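PDB 2PH5: homospermidine synthase from Legionella pneumophila subsp. pneumophila str. Philadelphia 1, which binds NAD in a Rossmann-type domain and probably acts as a homospermidine synthase, a transferase that makes the polyamine homospermidine. Local coordinates for residues V17-G22 with D85-V90; I94-L99 with A113-W118; T151-H156 with G414-E419. All coordinates share one frame; numbering follows the deposited sequence.

Contact 1: V17-G22 with D85-V90; sequences VILGFG and DFLIDV. With NAD (nicotinamide-adenine-dinucleotide), chain C.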
loop_
_atom_site.group_PDB
_atom_site.type_symbol
_atom_site.label_atom_id
_atom_site.label_comp_id
_atom_site.label_asym_id
_atom_site.label_seq_id
_atom_site.Cartn_x
_atom_site.Cartn_y
_atom_site.Cartn_z
ATOM N N VAL A 17 -18.433 8.699 -35.235
ATOM C CA VAL A 17 -18.805 9.715 -34.259
ATOM C C VAL A 17 -18.382 9.193 -32.890
ATOM O O VAL A 17 -18.948 8.227 -32.384
ATOM C CB VAL A 17 -20.340 9.985 -34.205
ATOM C CG1 VAL A 17 -20.648 10.971 -33.073
ATOM C CG2 VAL A 17 -20.837 10.549 -35.530
ATOM N N ILE A 18 -17.374 9.804 -32.289
ATOM C CA ILE A 18 -16.970 9.339 -30.980
ATOM C C ILE A 18 -17.329 10.367 -29.914
ATOM O O ILE A 18 -16.892 11.521 -29.973
ATOM C CB ILE A 18 -15.450 8.988 -30.947
ATOM C CG1 ILE A 18 -14.914 9.170 -29.525
ATOM C CG2 ILE A 18 -14.692 9.766 -32.017
ATOM C CD1 ILE A 18 -13.427 9.016 -29.410
ATOM N N LEU A 19 -18.165 9.967 -28.959
ATOM C CA LEU A 19 -18.532 10.905 -27.912
ATOM C C LEU A 19 -17.705 10.561 -26.693
ATOM O O LEU A 19 -17.626 9.405 -26.280
ATOM C CB LEU A 19 -20.031 10.859 -27.580
ATOM C CG LEU A 19 -20.515 9.757 -26.650
ATOM C CD1 LEU A 19 -21.902 10.088 -26.132
ATOM C CD2 LEU A 19 -20.497 8.442 -27.397
ATOM N N GLY A 20 -17.089 11.589 -26.128
ATOM C CA GLY A 20 -16.217 11.410 -24.990
ATOM C C GLY A 20 -14.808 11.445 -25.547
ATOM O O GLY A 20 -14.585 10.974 -26.661
ATOM N N PHE A 21 -13.863 12.016 -24.807
ATOM C CA PHE A 21 -12.485 12.068 -25.281
ATOM C C PHE A 21 -11.522 12.030 -24.102
ATOM O O PHE A 21 -10.634 12.876 -23.976
ATOM C CB PHE A 21 -12.247 13.332 -26.118
ATOM C CG PHE A 21 -11.143 13.190 -27.143
ATOM C CD1 PHE A 21 -11.170 12.154 -28.074
ATOM C CD2 PHE A 21 -10.094 14.112 -27.197
ATOM C CE1 PHE A 21 -10.168 12.037 -29.052
ATOM C CE2 PHE A 21 -9.088 14.005 -28.171
ATOM C CZ PHE A 21 -9.124 12.967 -29.101
ATOM N N GLY A 22 -11.706 11.036 -23.236
ATOM C CA GLY A 22 -10.850 10.897 -22.074
ATOM C C GLY A 22 -9.687 9.942 -22.291
ATOM O O GLY A 22 -9.037 9.945 -23.345
ATOM N N ASP A 85 -23.431 4.790 -40.154
ATOM C CA ASP A 85 -22.367 5.473 -39.445
ATOM C C ASP A 85 -22.069 4.662 -38.193
ATOM O O ASP A 85 -22.788 3.716 -37.879
ATOM C CB ASP A 85 -22.772 6.901 -39.081
ATOM C CG ASP A 85 -22.700 7.842 -40.266
ATOM O OD1 ASP A 85 -21.976 7.521 -41.235
ATOM O OD2 ASP A 85 -23.350 8.911 -40.229
ATOM N N PHE A 86 -21.018 5.028 -37.473
ATOM C CA PHE A 86 -20.647 4.284 -36.281
ATOM C C PHE A 86 -20.415 5.206 -35.088
ATOM O O PHE A 86 -19.541 6.073 -35.121
ATOM C CB PHE A 86 -19.378 3.472 -36.583
ATOM C CG PHE A 86 -19.176 2.273 -35.692
ATOM C CD1 PHE A 86 -18.585 1.119 -36.203
ATOM C CD2 PHE A 86 -19.549 2.295 -34.349
ATOM C CE1 PHE A 86 -18.367 0.001 -35.393
ATOM C CE2 PHE A 86 -19.335 1.181 -33.526
ATOM C CZ PHE A 86 -18.742 0.033 -34.051
ATOM N N LEU A 87 -21.206 5.022 -34.037
ATOM C CA LEU A 87 -21.052 5.830 -32.836
ATOM C C LEU A 87 -20.169 5.094 -31.830
ATOM O O LEU A 87 -20.597 4.110 -31.231
ATOM C CB LEU A 87 -22.419 6.123 -32.201
ATOM C CG LEU A 87 -22.427 6.837 -30.836
ATOM C CD1 LEU A 87 -21.720 8.173 -30.951
ATOM C CD2 LEU A 87 -23.860 7.059 -30.371
ATOM N N ILE A 88 -18.929 5.545 -31.665
ATOM C CA ILE A 88 -18.039 4.915 -30.698
ATOM C C ILE A 88 -18.311 5.616 -29.368
ATOM O O ILE A 88 -18.022 6.798 -29.212
ATOM C CB ILE A 88 -16.553 5.072 -31.101
ATOM C CG1 ILE A 88 -16.321 4.449 -32.475
ATOM C CG2 ILE A 88 -15.651 4.354 -30.106
ATOM C CD1 ILE A 88 -14.937 4.693 -33.020
ATOM N N ASP A 89 -18.896 4.883 -28.424
ATOM C CA ASP A 89 -19.243 5.434 -27.114
ATOM C C ASP A 89 -18.140 5.184 -26.097
ATOM O O ASP A 89 -17.948 4.061 -25.637
ATOM C CB ASP A 89 -20.559 4.804 -26.631
ATOM C CG ASP A 89 -21.062 5.383 -25.304
ATOM O OD1 ASP A 89 -22.172 4.974 -24.877
ATOM O OD2 ASP A 89 -20.369 6.231 -24.689
ATOM N N VAL A 90 -17.406 6.236 -25.755
ATOM C CA VAL A 90 -16.336 6.126 -24.772
ATOM C C VAL A 90 -16.485 7.269 -23.759
ATOM O O VAL A 90 -15.499 7.876 -23.325
ATOM C CB VAL A 90 -14.939 6.185 -25.448
ATOM C CG1 VAL A 90 -14.736 4.971 -26.341
ATOM C CG2 VAL A 90 -14.801 7.453 -26.259
HETATM P PA NAD C . -12.787 9.661 -18.761
HETATM O O1A NAD C . -13.518 10.178 -17.552
HETATM O O2A NAD C . -11.311 9.852 -18.822
HETATM O O5B NAD C . -13.420 10.279 -20.120
HETATM C C5B NAD C . -14.832 10.293 -20.318
HETATM C C4B NAD C . -15.170 11.435 -21.295
HETATM O O4B NAD C . -16.575 11.434 -21.422
HETATM C C3B NAD C . -14.759 12.830 -20.813
HETATM O O3B NAD C . -13.945 13.475 -21.796
HETATM C C2B NAD C . -16.063 13.547 -20.600
HETATM O O2B NAD C . -16.033 14.936 -20.839
HETATM C C1B NAD C . -17.041 12.766 -21.479
HETATM N N9A NAD C . -18.437 12.755 -21.026
HETATM C C8A NAD C . -18.833 12.817 -19.678
HETATM N N7A NAD C . -19.961 13.540 -19.527
HETATM C C5A NAD C . -20.305 13.969 -20.762
HETATM C C6A NAD C . -21.377 14.743 -21.206
HETATM N N6A NAD C . -22.333 15.217 -20.405
HETATM N N1A NAD C . -21.437 15.015 -22.566
HETATM C C2A NAD C . -20.489 14.552 -23.456
HETATM N N3A NAD C . -19.428 13.781 -23.043
HETATM C C4A NAD C . -19.370 13.513 -21.706
HETATM O O3 NAD C . -13.082 8.107 -18.780
HETATM P PN NAD C . -12.710 6.931 -19.807
HETATM O O1N NAD C . -12.160 5.813 -19.005
HETATM O O2N NAD C . -11.872 7.523 -20.909
HETATM O O5D NAD C . -14.218 6.684 -20.226
HETATM C C5D NAD C . -14.678 5.710 -21.130
HETATM C C4D NAD C . -15.169 4.570 -20.262
HETATM O O4D NAD C . -14.544 3.384 -20.673
HETATM C C3D NAD C . -16.032 4.246 -19.061
HETATM O O3D NAD C . -17.394 4.082 -19.423
HETATM C C2D NAD C . -15.391 2.966 -18.555
HETATM O O2D NAD C . -16.246 2.179 -17.775
HETATM C C1D NAD C . -14.901 2.300 -19.835
HETATM N N1N NAD C . -13.663 1.493 -19.736
HETATM C C2N NAD C . -13.677 0.157 -20.071
HETATM C C3N NAD C . -12.464 -0.559 -19.982
HETATM C C7N NAD C . -12.380 -2.002 -20.337
HETATM O O7N NAD C . -11.152 -2.606 -20.234
HETATM N N7N NAD C . -13.415 -2.696 -20.762
HETATM C C4N NAD C . -11.255 0.080 -19.557
HETATM C C5N NAD C . -11.288 1.449 -19.220
HETATM C C6N NAD C . -12.470 2.160 -19.306
HETATM O O HOH W 1 -12.715 8.351 -23.052
#
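V17 and L19 pair with F86, I88 and V90 through four backbone hydrogen bonds that follow the parallel ladder. V17 N donates to F86 O at 2.9 Å and V17 O accepts from I88 N. One step on, L19 N gives to I88 O and L19 O takes V90 N, so I88 is gripped through both its amide and its carbonyl. CA-H...O contacts fill in between, with I18 CA 3.3 Å from I88 O.

Apolar packing lies on both faces of the sheet. On the face of V17, L19, L87 and D89, L87 CD1 touches V17 CG1 at 3.7 Å and L19 CD2 as well. L19 CG sits between the backbone N and the carbonyl carbon (chi1 81°), and CD2 beyond it comes within 3.3 Å of D89 CA and lies against the D89 carboxylate, whose oxygens bond to Y110 OH and S91 OG. Helix 96-106 covers this side through L99 and C103. On the face of I18 and I88 the two CB atoms meet; I18 CG1 also reaches V90 CG2 at 3.7 Å, just past the strand end.

Strands 16-19 and 86-89 are central neighbours in the parallel sheet of a Rossmann fold, and G20 and G22 fit its GxGxxG pattern, the glycine-rich turn into helix 23-35.

Contacts with NAD gather just beyond the C-terminal ends of both strands. A water accepts from G22 N at 2.9 Å and donates to V90 O. F21 N makes a weak hydrogen bond to the ribose O3B of NAD, and the backbone of G22 packs directly against the cofactor, its CA 3.3 Å from NAD O5B.

Contact 2: I94-L99 with A113-W118; sequences ISSLAL and AATEPW. With NAD (nicotinamide-adenine-dinucleotide), chain C.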
loop_
_atom_site.group_PDB
_atom_site.type_symbol
_atom_site.label_atom_id
_atom_site.label_comp_id
_atom_site.label_asym_id
_atom_site.label_seq_id
_atom_site.Cartn_x
_atom_site.Cartn_y
_atom_site.Cartn_z
ATOM N N ILE A 94 -23.595 9.079 -19.560
ATOM C CA ILE A 94 -24.608 9.158 -20.613
ATOM C C ILE A 94 -25.249 7.789 -20.823
ATOM O O ILE A 94 -24.558 6.783 -20.980
ATOM C CB ILE A 94 -24.029 9.630 -21.957
ATOM C CG1 ILE A 94 -23.326 10.972 -21.795
ATOM C CG2 ILE A 94 -25.151 9.783 -22.977
ATOM C CD1 ILE A 94 -22.689 11.488 -23.080
ATOM N N SER A 95 -26.577 7.761 -20.836
ATOM C CA SER A 95 -27.337 6.521 -20.999
ATOM C C SER A 95 -27.012 5.676 -22.240
ATOM O O SER A 95 -27.388 6.029 -23.349
ATOM C CB SER A 95 -28.836 6.852 -20.974
ATOM O OG SER A 95 -29.630 5.755 -21.385
ATOM N N SER A 96 -26.321 4.555 -22.041
ATOM C CA SER A 96 -25.985 3.658 -23.140
ATOM C C SER A 96 -27.279 3.196 -23.802
ATOM O O SER A 96 -27.372 3.116 -25.021
ATOM C CB SER A 96 -25.231 2.432 -22.629
ATOM O OG SER A 96 -24.110 2.792 -21.838
ATOM N N LEU A 97 -28.277 2.891 -22.979
ATOM C CA LEU A 97 -29.574 2.440 -23.462
ATOM C C LEU A 97 -30.167 3.464 -24.403
ATOM O O LEU A 97 -30.633 3.131 -25.494
ATOM C CB LEU A 97 -30.518 2.236 -22.287
ATOM C CG LEU A 97 -31.913 1.667 -22.554
ATOM C CD1 LEU A 97 -31.826 0.262 -23.154
ATOM C CD2 LEU A 97 -32.670 1.632 -21.234
ATOM N N ALA A 98 -30.139 4.722 -23.975
ATOM C CA ALA A 98 -30.682 5.803 -24.780
ATOM C C ALA A 98 -29.902 5.944 -26.087
ATOM O O ALA A 98 -30.497 6.099 -27.155
ATOM C CB ALA A 98 -30.654 7.107 -23.987
ATOM N N LEU A 99 -28.576 5.886 -26.002
ATOM C CA LEU A 99 -27.724 5.998 -27.188
ATOM C C LEU A 99 -27.941 4.817 -28.147
ATOM O O LEU A 99 -27.998 4.992 -29.369
ATOM C CB LEU A 99 -26.251 6.064 -26.765
ATOM C CG LEU A 99 -25.468 7.378 -26.602
ATOM C CD1 LEU A 99 -26.342 8.605 -26.506
ATOM C CD2 LEU A 99 -24.590 7.220 -25.387
ATOM N N ALA A 113 -17.370 0.520 -24.106
ATOM C CA ALA A 113 -16.474 -0.272 -23.281
ATOM C C ALA A 113 -17.136 -0.519 -21.923
ATOM O O ALA A 113 -16.561 -1.173 -21.056
ATOM C CB ALA A 113 -15.142 0.456 -23.123
ATOM N N ALA A 114 -18.346 0.009 -21.738
ATOM C CA ALA A 114 -19.087 -0.191 -20.488
ATOM C C ALA A 114 -20.487 0.432 -20.528
ATOM O O ALA A 114 -20.687 1.513 -21.093
ATOM C CB ALA A 114 -18.297 0.373 -19.298
ATOM N N THR A 115 -21.458 -0.254 -19.929
ATOM C CA THR A 115 -22.828 0.247 -19.901
ATOM C C THR A 115 -22.968 1.311 -18.823
ATOM O O THR A 115 -22.640 1.079 -17.666
ATOM C CB THR A 115 -23.834 -0.894 -19.654
ATOM O OG1 THR A 115 -23.845 -1.764 -20.795
ATOM C CG2 THR A 115 -25.237 -0.335 -19.434
ATOM N N GLU A 116 -23.451 2.483 -19.213
ATOM C CA GLU A 116 -23.607 3.596 -18.283
ATOM C C GLU A 116 -25.005 4.219 -18.343
ATOM O O GLU A 116 -25.680 4.180 -19.376
ATOM C CB GLU A 116 -22.569 4.674 -18.603
ATOM C CG GLU A 116 -21.127 4.253 -18.414
ATOM C CD GLU A 116 -20.659 4.410 -16.980
ATOM O OE1 GLU A 116 -20.876 5.500 -16.408
ATOM O OE2 GLU A 116 -20.064 3.454 -16.429
ATOM N N PRO A 117 -25.455 4.806 -17.226
ATOM C CA PRO A 117 -26.766 5.452 -17.124
ATOM C C PRO A 117 -26.567 6.966 -17.212
ATOM O O PRO A 117 -25.441 7.429 -17.369
ATOM C CB PRO A 117 -27.222 5.039 -15.741
ATOM C CG PRO A 117 -25.947 5.229 -14.957
ATOM C CD PRO A 117 -24.865 4.632 -15.883
ATOM N N TRP A 118 -27.648 7.734 -17.108
ATOM C CA TRP A 118 -27.534 9.189 -17.142
ATOM C C TRP A 118 -26.874 9.655 -15.843
ATOM O O TRP A 118 -27.070 9.044 -14.789
ATOM C CB TRP A 118 -28.909 9.843 -17.274
ATOM C CG TRP A 118 -29.495 9.773 -18.650
ATOM C CD1 TRP A 118 -30.586 9.050 -19.046
ATOM C CD2 TRP A 118 -29.021 10.456 -19.820
ATOM N NE1 TRP A 118 -30.819 9.244 -20.387
ATOM C CE2 TRP A 118 -29.874 10.102 -20.885
ATOM C CE3 TRP A 118 -27.960 11.332 -20.069
ATOM C CZ2 TRP A 118 -29.699 10.593 -22.178
ATOM C CZ3 TRP A 118 -27.783 11.824 -21.356
ATOM C CH2 TRP A 118 -28.648 11.453 -22.394
HETATM P PA NAD C . -12.787 9.661 -18.761
HETATM O O1A NAD C . -13.518 10.178 -17.552
HETATM O O2A NAD C . -11.311 9.852 -18.822
HETATM O O5B NAD C . -13.420 10.279 -20.120
HETATM C C5B NAD C . -14.832 10.293 -20.318
HETATM C C4B NAD C . -15.170 11.435 -21.295
HETATM O O4B NAD C . -16.575 11.434 -21.422
HETATM C C3B NAD C . -14.759 12.830 -20.813
HETATM O O3B NAD C . -13.945 13.475 -21.796
HETATM C C2B NAD C . -16.063 13.547 -20.600
HETATM O O2B NAD C . -16.033 14.936 -20.839
HETATM C C1B NAD C . -17.041 12.766 -21.479
HETATM N N9A NAD C . -18.437 12.755 -21.026
HETATM C C8A NAD C . -18.833 12.817 -19.678
HETATM N N7A NAD C . -19.961 13.540 -19.527
HETATM C C5A NAD C . -20.305 13.969 -20.762
HETATM C C6A NAD C . -21.377 14.743 -21.206
HETATM N N6A NAD C . -22.333 15.217 -20.405
HETATM N N1A NAD C . -21.437 15.015 -22.566
HETATM C C2A NAD C . -20.489 14.552 -23.456
HETATM N N3A NAD C . -19.428 13.781 -23.043
HETATM C C4A NAD C . -19.370 13.513 -21.706
HETATM O O3 NAD C . -13.082 8.107 -18.780
HETATM P PN NAD C . -12.710 6.931 -19.807
HETATM O O1N NAD C . -12.160 5.813 -19.005
HETATM O O2N NAD C . -11.872 7.523 -20.909
HETATM O O5D NAD C . -14.218 6.684 -20.226
HETATM C C5D NAD C . -14.678 5.710 -21.130
HETATM C C4D NAD C . -15.169 4.570 -20.262
HETATM O O4D NAD C . -14.544 3.384 -20.673
HETATM C C3D NAD C . -16.032 4.246 -19.061
HETATM O O3D NAD C . -17.394 4.082 -19.423
HETATM C C2D NAD C . -15.391 2.966 -18.555
HETATM O O2D NAD C . -16.246 2.179 -17.775
HETATM C C1D NAD C . -14.901 2.300 -19.835
HETATM N N1N NAD C . -13.663 1.493 -19.736
HETATM C C2N NAD C . -13.677 0.157 -20.071
HETATM C C3N NAD C . -12.464 -0.559 -19.982
HETATM C C7N NAD C . -12.380 -2.002 -20.337
HETATM O O7N NAD C . -11.152 -2.606 -20.234
HETATM N N7N NAD C . -13.415 -2.696 -20.762
HETATM C C4N NAD C . -11.255 0.080 -19.557
HETATM C C5N NAD C . -11.288 1.449 -19.220
HETATM C C6N NAD C . -12.470 2.160 -19.306
#
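S96 and E116 are joined by a pair of hydrogen bonds. S96 N donates to E116 O at 2.8 Å, while E116 N gives a nearly straight bond (178° at the hydrogen) to S96 OG at 2.7 Å. The serine hydroxyl lies anti to its own carbonyl carbon, beside the backbone N (chi1 -53°), which brings OG to E116 N; with the S96 amide bonded to E116 O, both bonds fall on the backbone of one residue.

Next to this pair, S95 CB sits over one face of the W118 indole, a CH-pi contact 3.3 Å from the centroid of the five-membered ring. I94 CG2 and A98 CB approach the six-membered part obliquely, I94 CG2 touching W118 CZ3 at 3.7 Å.

S95 is also the N-cap of helix 96-106. Its OG accepts from A98 N at 2.8 Å, which ties the residue packed on the indole face to the first turn of the helix. Farther out, W118 meets the ring of Y73 with the planes inclined at about 55°, and P70 touches the indole too.

Both segments border the NAD pocket. I94 CD1 packs 3.8 Å from the adenine N1A of NAD, and at the other half of the cofactor A113 CB lies 3.4 Å from C2N of the nicotinamide, with A114 CB close to its ribose.

In the Rossmann-type domain the contact joins the start of helix 96-106 to the loop that follows strand 109-112. Helix 134-142 packs on L97, T115 and P117, while helix 96-106 itself packs on strand 86-89.

Contact 3: T151-H156 with G414-E419; sequences TALITH and GIVEPE
H156 and P418 run alongside one another in opposite senses, with P418 CB approaching the imidazole obliquely, 3.7 Å from H156 ND1. L153 CD2 lies over one face of that imidazole, 3.5 Å above its plane and offset toward the rim. The H165 ring also meets H156, the two planes inclined to each other. The pyrrolidine of P418 turns its CD toward I154 O at 3.2 Å and crosses the T155 side chain at about a right angle.

Away from the rings, three backbone hydrogen bonds run along the parallel pair. A152 N reaches G414 O at 2.9 Å from well above the carbonyl plane, 54° out of it, and V416 N bonds to A152 O, again from above the plane. I154 N, in contrast, meets V416 O nearly head-on, with a C=O...N angle of 177°.

These strands are the last two of the parallel Rossmann-type sheet: 415-416 is the outermost strand within this chain and lies beside 152-153, although 257 residues lie between the segments. A strand from far along the sequence, in the range of the C-terminal family, thus completes the sheet of the NAD-binding part.

Side chains meet on both faces of the pair. L153 CD1 presses on V416 CG2 at 3.4 Å, while on the face of A152 and I415 the two residues meet more loosely. I154 CG1 stands between the backbone N and the carbonyl carbon (chi1 58°); CD1 beyond it packs 3.5 Å from E417 CG. The E417 carboxylate carries a salt bridge to R138.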
loop_
_atom_site.group_PDB
_atom_site.type_symbol
_atom_site.label_atom_id
_atom_site.label_comp_id
_atom_site.label_asym_id
_atom_site.label_seq_id
_atom_site.Cartn_x
_atom_site.Cartn_y
_atom_site.Cartn_z
ATOM N N THR A 151 -26.413 -3.549 -35.130
ATOM C CA THR A 151 -25.501 -4.097 -34.132
ATOM C C THR A 151 -25.016 -3.081 -33.099
ATOM O O THR A 151 -24.650 -1.952 -33.430
ATOM C CB THR A 151 -24.269 -4.746 -34.805
ATOM O OG1 THR A 151 -24.705 -5.813 -35.650
ATOM C CG2 THR A 151 -23.306 -5.298 -33.764
ATOM N N ALA A 152 -25.027 -3.501 -31.843
ATOM C CA ALA A 152 -24.578 -2.666 -30.753
ATOM C C ALA A 152 -23.761 -3.549 -29.821
ATOM O O ALA A 152 -24.323 -4.282 -28.998
ATOM C CB ALA A 152 -25.781 -2.076 -30.016
ATOM N N LEU A 153 -22.442 -3.501 -29.981
ATOM C CA LEU A 153 -21.516 -4.293 -29.174
ATOM C C LEU A 153 -21.292 -3.584 -27.846
ATOM O O LEU A 153 -20.785 -2.466 -27.814
ATOM C CB LEU A 153 -20.175 -4.442 -29.908
ATOM C CG LEU A 153 -19.179 -5.476 -29.361
ATOM C CD1 LEU A 153 -19.803 -6.865 -29.424
ATOM C CD2 LEU A 153 -17.890 -5.437 -30.170
ATOM N N ILE A 154 -21.664 -4.234 -26.751
ATOM C CA ILE A 154 -21.517 -3.618 -25.440
ATOM C C ILE A 154 -20.397 -4.189 -24.579
ATOM O O ILE A 154 -19.950 -5.318 -24.784
ATOM C CB ILE A 154 -22.843 -3.695 -24.654
ATOM C CG1 ILE A 154 -23.277 -5.158 -24.510
ATOM C CG2 ILE A 154 -23.909 -2.887 -25.375
ATOM C CD1 ILE A 154 -24.561 -5.356 -23.710
ATOM N N THR A 155 -19.956 -3.387 -23.614
ATOM C CA THR A 155 -18.895 -3.756 -22.683
ATOM C C THR A 155 -17.776 -4.511 -23.373
ATOM O O THR A 155 -17.373 -5.581 -22.917
ATOM C CB THR A 155 -19.435 -4.631 -21.533
ATOM O OG1 THR A 155 -20.088 -5.783 -22.078
ATOM C CG2 THR A 155 -20.439 -3.846 -20.680
ATOM N N HIS A 156 -17.271 -3.949 -24.469
ATOM C CA HIS A 156 -16.206 -4.607 -25.207
ATOM C C HIS A 156 -14.876 -3.874 -25.104
ATOM O O HIS A 156 -14.399 -3.296 -26.078
ATOM C CB HIS A 156 -16.596 -4.765 -26.675
ATOM C CG HIS A 156 -15.690 -5.679 -27.439
ATOM N ND1 HIS A 156 -15.922 -7.032 -27.555
ATOM C CD2 HIS A 156 -14.513 -5.447 -28.066
ATOM C CE1 HIS A 156 -14.927 -7.594 -28.218
ATOM N NE2 HIS A 156 -14.058 -6.654 -28.537
ATOM N N GLY A 414 -28.025 -6.714 -33.753
ATOM C CA GLY A 414 -28.721 -6.238 -32.575
ATOM C C GLY A 414 -27.762 -6.042 -31.420
ATOM O O GLY A 414 -26.550 -5.962 -31.609
ATOM N N ILE A 415 -28.310 -5.956 -30.220
ATOM C CA ILE A 415 -27.487 -5.776 -29.051
ATOM C C ILE A 415 -26.716 -7.065 -28.776
ATOM O O ILE A 415 -27.313 -8.118 -28.574
ATOM C CB ILE A 415 -28.347 -5.405 -27.833
ATOM C CG1 ILE A 415 -28.877 -3.977 -27.989
ATOM C CG2 ILE A 415 -27.533 -5.517 -26.573
ATOM C CD1 ILE A 415 -29.513 -3.409 -26.716
ATOM N N VAL A 416 -25.388 -6.995 -28.785
ATOM C CA VAL A 416 -24.591 -8.188 -28.532
ATOM C C VAL A 416 -23.518 -7.976 -27.470
ATOM O O VAL A 416 -23.003 -6.873 -27.306
ATOM C CB VAL A 416 -23.922 -8.701 -29.840
ATOM C CG1 VAL A 416 -24.989 -9.034 -30.874
ATOM C CG2 VAL A 416 -22.976 -7.660 -30.393
ATOM N N GLU A 417 -23.204 -9.036 -26.732
ATOM C CA GLU A 417 -22.170 -8.971 -25.698
ATOM C C GLU A 417 -20.940 -9.713 -26.189
ATOM O O GLU A 417 -21.042 -10.608 -27.021
ATOM C CB GLU A 417 -22.673 -9.585 -24.400
ATOM C CG GLU A 417 -23.770 -8.769 -23.767
ATOM C CD GLU A 417 -24.200 -9.302 -22.423
ATOM O OE1 GLU A 417 -24.660 -10.465 -22.361
ATOM O OE2 GLU A 417 -24.075 -8.555 -21.427
ATOM N N PRO A 418 -19.756 -9.356 -25.671
ATOM C CA PRO A 418 -18.536 -10.032 -26.115
ATOM C C PRO A 418 -18.588 -11.561 -26.101
ATOM O O PRO A 418 -17.924 -12.202 -26.914
ATOM C CB PRO A 418 -17.461 -9.443 -25.199
ATOM C CG PRO A 418 -18.222 -9.012 -23.982
ATOM C CD PRO A 418 -19.472 -8.429 -24.561
ATOM N N GLU A 419 -19.386 -12.145 -25.206
ATOM C CA GLU A 419 -19.504 -13.605 -25.141
ATOM C C GLU A 419 -20.099 -14.202 -26.414
ATOM O O GLU A 419 -19.849 -15.365 -26.739
ATOM C CB GLU A 419 -20.355 -14.040 -23.945
ATOM C CG GLU A 419 -19.664 -13.880 -22.600
ATOM C CD GLU A 419 -19.830 -12.491 -22.020
ATOM O OE1 GLU A 419 -19.875 -11.517 -22.801
ATOM O OE2 GLU A 419 -19.907 -12.382 -20.779
#

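How the contacts relate
Contacts 1 and 2 meet directly, their centres 12 Å apart, and both touch NAD. L19 CD1 packs on I94 CD1 at 3.4 Å, and L99 CD2 comes within 3.3 Å of D89 OD1. Contact 1 meets the cofactor at the adenine-side ribose, through F21 N and O3B, and at the adjoining O5B beside G22 CA, while 94-99 and 113-118 reach the adenine and the nicotinamide half. Contact 3 adjoins contact 2, where T155 CG2 lies 3.8 Å from T115 N, with centres 13 Å apart. Contacts 1 and 3 belong to the same parallel sheet without touching, nearest atoms about 6 Å apart, and the side chain of T155 is itself about 6 Å from NAD.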